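Local coordinates for protein pectate lyase (PDB 3VMV) that probably cleaves polygalacturonate, the pectate backbone, by lyase chemistry, as a secreted bacterial enzyme of polysaccharide lyase family 1 built on a parallel beta-helix, at residues P47-N53 with N80-V86. Sequence-based numbering, arbitrary orientation.
Sequences PLTIYVN and NISIIGV
Ile84 O is gripped by two groups of the neighbouring strand: Val52 N gives it a hydrogen bond of 2.8 Å, the donor tilted 33° from the carbonyl plane, and Tyr51 CA makes a C-H...O contact at 3.1 Å. The same pairing recurs at Ser82 O, which receives a nearly straight bond from Ile50 N and a C-H...O contact from Thr49 CA. Six backbone bonds, given alternately by either segment, keep 47-53 and 80-86 in parallel register, as between successive coils of the right-handed parallel beta-helix of pectate lyases; strand 21-25 pairs with the other edge of 47-53, and helix 28-40 packs on the face of Leu48, Ile50 and Val52. On the helix side, Val52 CG2 meets Ile83 CG2 at 3.8 Å, branch against branch. On the other side, the Tyr51 side chain runs alongside Ile84, CE1 lying 3.8 Å from Ile84 CB, while Thr49 CG2 sits over one ring face near its rim. With CG anti to its carbonyl carbon (chi1 -74°), the ring also meets Tyr24; Asn326 touches both Tyr51 and Ile84. Replacing this tyrosine by alanine would probably leave a gap beside Ile84 CB and CG2 and deprive Thr49 CG2 of its ring. Ser82 OG, on this side too, hydrogen-bonds Gly17 N.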
loop_
_atom_site.group_PDB
_atom_site.type_symbol
_atom_site.label_atom_id
_atom_site.label_comp_id
_atom_site.label_asym_id
_atom_site.label_seq_id
_atom_site.Cartn_x
_atom_site.Cartn_y
_atom_site.Cartn_z
ATOM N N PRO A 47 1.678 -17.454 -16.239
ATOM C CA PRO A 47 2.098 -16.081 -15.858
ATOM C C PRO A 47 1.900 -15.080 -16.997
ATOM O O PRO A 47 2.161 -15.402 -18.173
ATOM C CB PRO A 47 3.592 -16.236 -15.524
ATOM C CG PRO A 47 3.723 -17.666 -15.072
ATOM C CD PRO A 47 2.673 -18.473 -15.867
ATOM N N LEU A 48 1.448 -13.874 -16.627
ATOM C CA LEU A 48 1.115 -12.835 -17.582
ATOM C C LEU A 48 1.675 -11.515 -17.071
ATOM O O LEU A 48 1.392 -11.109 -15.961
ATOM C CB LEU A 48 -0.414 -12.726 -17.721
ATOM C CG LEU A 48 -0.922 -11.602 -18.649
ATOM C CD1 LEU A 48 -0.434 -11.733 -20.088
ATOM C CD2 LEU A 48 -2.468 -11.501 -18.600
ATOM N N THR A 49 2.497 -10.870 -17.880
ATOM C CA THR A 49 2.944 -9.516 -17.598
ATOM C C THR A 49 2.210 -8.594 -18.550
ATOM O O THR A 49 2.205 -8.819 -19.771
ATOM C CB THR A 49 4.467 -9.394 -17.825
ATOM O OG1 THR A 49 5.128 -10.185 -16.829
ATOM C CG2 THR A 49 4.932 -7.949 -17.700
ATOM N N ILE A 50 1.537 -7.587 -17.990
ATOM C CA ILE A 50 0.867 -6.568 -18.771
ATOM C C ILE A 50 1.639 -5.257 -18.597
ATOM O O ILE A 50 1.646 -4.685 -17.485
ATOM C CB ILE A 50 -0.569 -6.360 -18.257
ATOM C CG1 ILE A 50 -1.312 -7.697 -18.292
ATOM C CG2 ILE A 50 -1.245 -5.304 -19.114
ATOM C CD1 ILE A 50 -2.751 -7.628 -17.737
ATOM N N TYR A 51 2.328 -4.832 -19.653
ATOM C CA TYR A 51 2.965 -3.509 -19.670
ATOM C C TYR A 51 1.943 -2.459 -20.035
ATOM O O TYR A 51 1.287 -2.552 -21.081
ATOM C CB TYR A 51 4.126 -3.473 -20.655
ATOM C CG TYR A 51 5.329 -4.202 -20.150
ATOM C CD1 TYR A 51 6.029 -3.706 -19.038
ATOM C CD2 TYR A 51 5.761 -5.401 -20.746
ATOM C CE1 TYR A 51 7.141 -4.380 -18.543
ATOM C CE2 TYR A 51 6.890 -6.094 -20.225
ATOM C CZ TYR A 51 7.551 -5.575 -19.123
ATOM O OH TYR A 51 8.662 -6.231 -18.577
ATOM N N VAL A 52 1.833 -1.430 -19.207
ATOM C CA VAL A 52 0.824 -0.404 -19.410
ATOM C C VAL A 52 1.516 0.823 -20.011
ATOM O O VAL A 52 2.409 1.454 -19.380
ATOM C CB VAL A 52 0.134 -0.039 -18.091
ATOM C CG1 VAL A 52 -0.934 1.009 -18.329
ATOM C CG2 VAL A 52 -0.501 -1.291 -17.453
ATOM N N ASN A 53 1.130 1.121 -21.249
ATOM C CA ASN A 53 1.744 2.213 -22.003
ATOM C C ASN A 53 0.735 3.245 -22.503
ATOM O O ASN A 53 0.927 3.876 -23.544
ATOM C CB ASN A 53 2.633 1.681 -23.150
ATOM C CG ASN A 53 1.871 0.847 -24.184
ATOM O OD1 ASN A 53 0.654 0.684 -24.108
ATOM N ND2 ASN A 53 2.601 0.338 -25.192
ATOM N N ASN A 80 -0.352 -15.090 -10.552
ATOM C CA ASN A 80 0.804 -14.931 -11.432
ATOM C C ASN A 80 0.638 -13.817 -12.483
ATOM O O ASN A 80 0.676 -14.059 -13.699
ATOM C CB ASN A 80 1.150 -16.263 -12.128
ATOM C CG ASN A 80 1.273 -17.424 -11.148
ATOM O OD1 ASN A 80 1.663 -17.270 -9.992
ATOM N ND2 ASN A 80 0.918 -18.622 -11.634
ATOM N N ILE A 81 0.486 -12.592 -11.979
ATOM C CA ILE A 81 0.341 -11.431 -12.849
ATOM C C ILE A 81 1.299 -10.344 -12.442
ATOM O O ILE A 81 1.464 -10.101 -11.243
ATOM C CB ILE A 81 -1.074 -10.887 -12.711
ATOM C CG1 ILE A 81 -2.061 -11.897 -13.287
ATOM C CG2 ILE A 81 -1.206 -9.531 -13.427
ATOM C CD1 ILE A 81 -3.513 -11.467 -13.132
ATOM N N SER A 82 1.910 -9.665 -13.406
ATOM C CA SER A 82 2.522 -8.362 -13.152
ATOM C C SER A 82 1.853 -7.314 -14.030
ATOM O O SER A 82 1.579 -7.588 -15.213
ATOM C CB SER A 82 4.008 -8.373 -13.508
ATOM O OG SER A 82 4.741 -9.290 -12.734
ATOM N N ILE A 83 1.546 -6.162 -13.446
ATOM C CA ILE A 83 1.108 -4.972 -14.183
ATOM C C ILE A 83 2.215 -3.952 -13.984
ATOM O O ILE A 83 2.482 -3.553 -12.844
ATOM C CB ILE A 83 -0.231 -4.462 -13.597
ATOM C CG1 ILE A 83 -1.297 -5.532 -13.864
ATOM C CG2 ILE A 83 -0.601 -3.086 -14.159
ATOM C CD1 ILE A 83 -2.637 -5.263 -13.202
ATOM N N ILE A 84 2.893 -3.597 -15.075
ATOM C CA ILE A 84 4.095 -2.756 -14.993
ATOM C C ILE A 84 3.966 -1.603 -15.961
ATOM O O ILE A 84 3.744 -1.811 -17.163
ATOM C CB ILE A 84 5.319 -3.591 -15.318
ATOM C CG1 ILE A 84 5.331 -4.866 -14.477
ATOM C CG2 ILE A 84 6.587 -2.744 -15.166
ATOM C CD1 ILE A 84 6.541 -5.795 -14.820
ATOM N N GLY A 85 4.120 -0.375 -15.460
ATOM C CA GLY A 85 4.116 0.769 -16.337
ATOM C C GLY A 85 5.351 0.823 -17.231
ATOM O O GLY A 85 6.431 0.374 -16.849
ATOM N N VAL A 86 5.178 1.369 -18.422
ATOM C CA VAL A 86 6.280 1.657 -19.331
ATOM C C VAL A 86 6.750 3.105 -19.142
ATOM O O VAL A 86 5.988 4.037 -19.376
ATOM C CB VAL A 86 5.825 1.418 -20.791
ATOM C CG1 VAL A 86 6.967 1.732 -21.793
ATOM C CG2 VAL A 86 5.397 -0.015 -20.932
#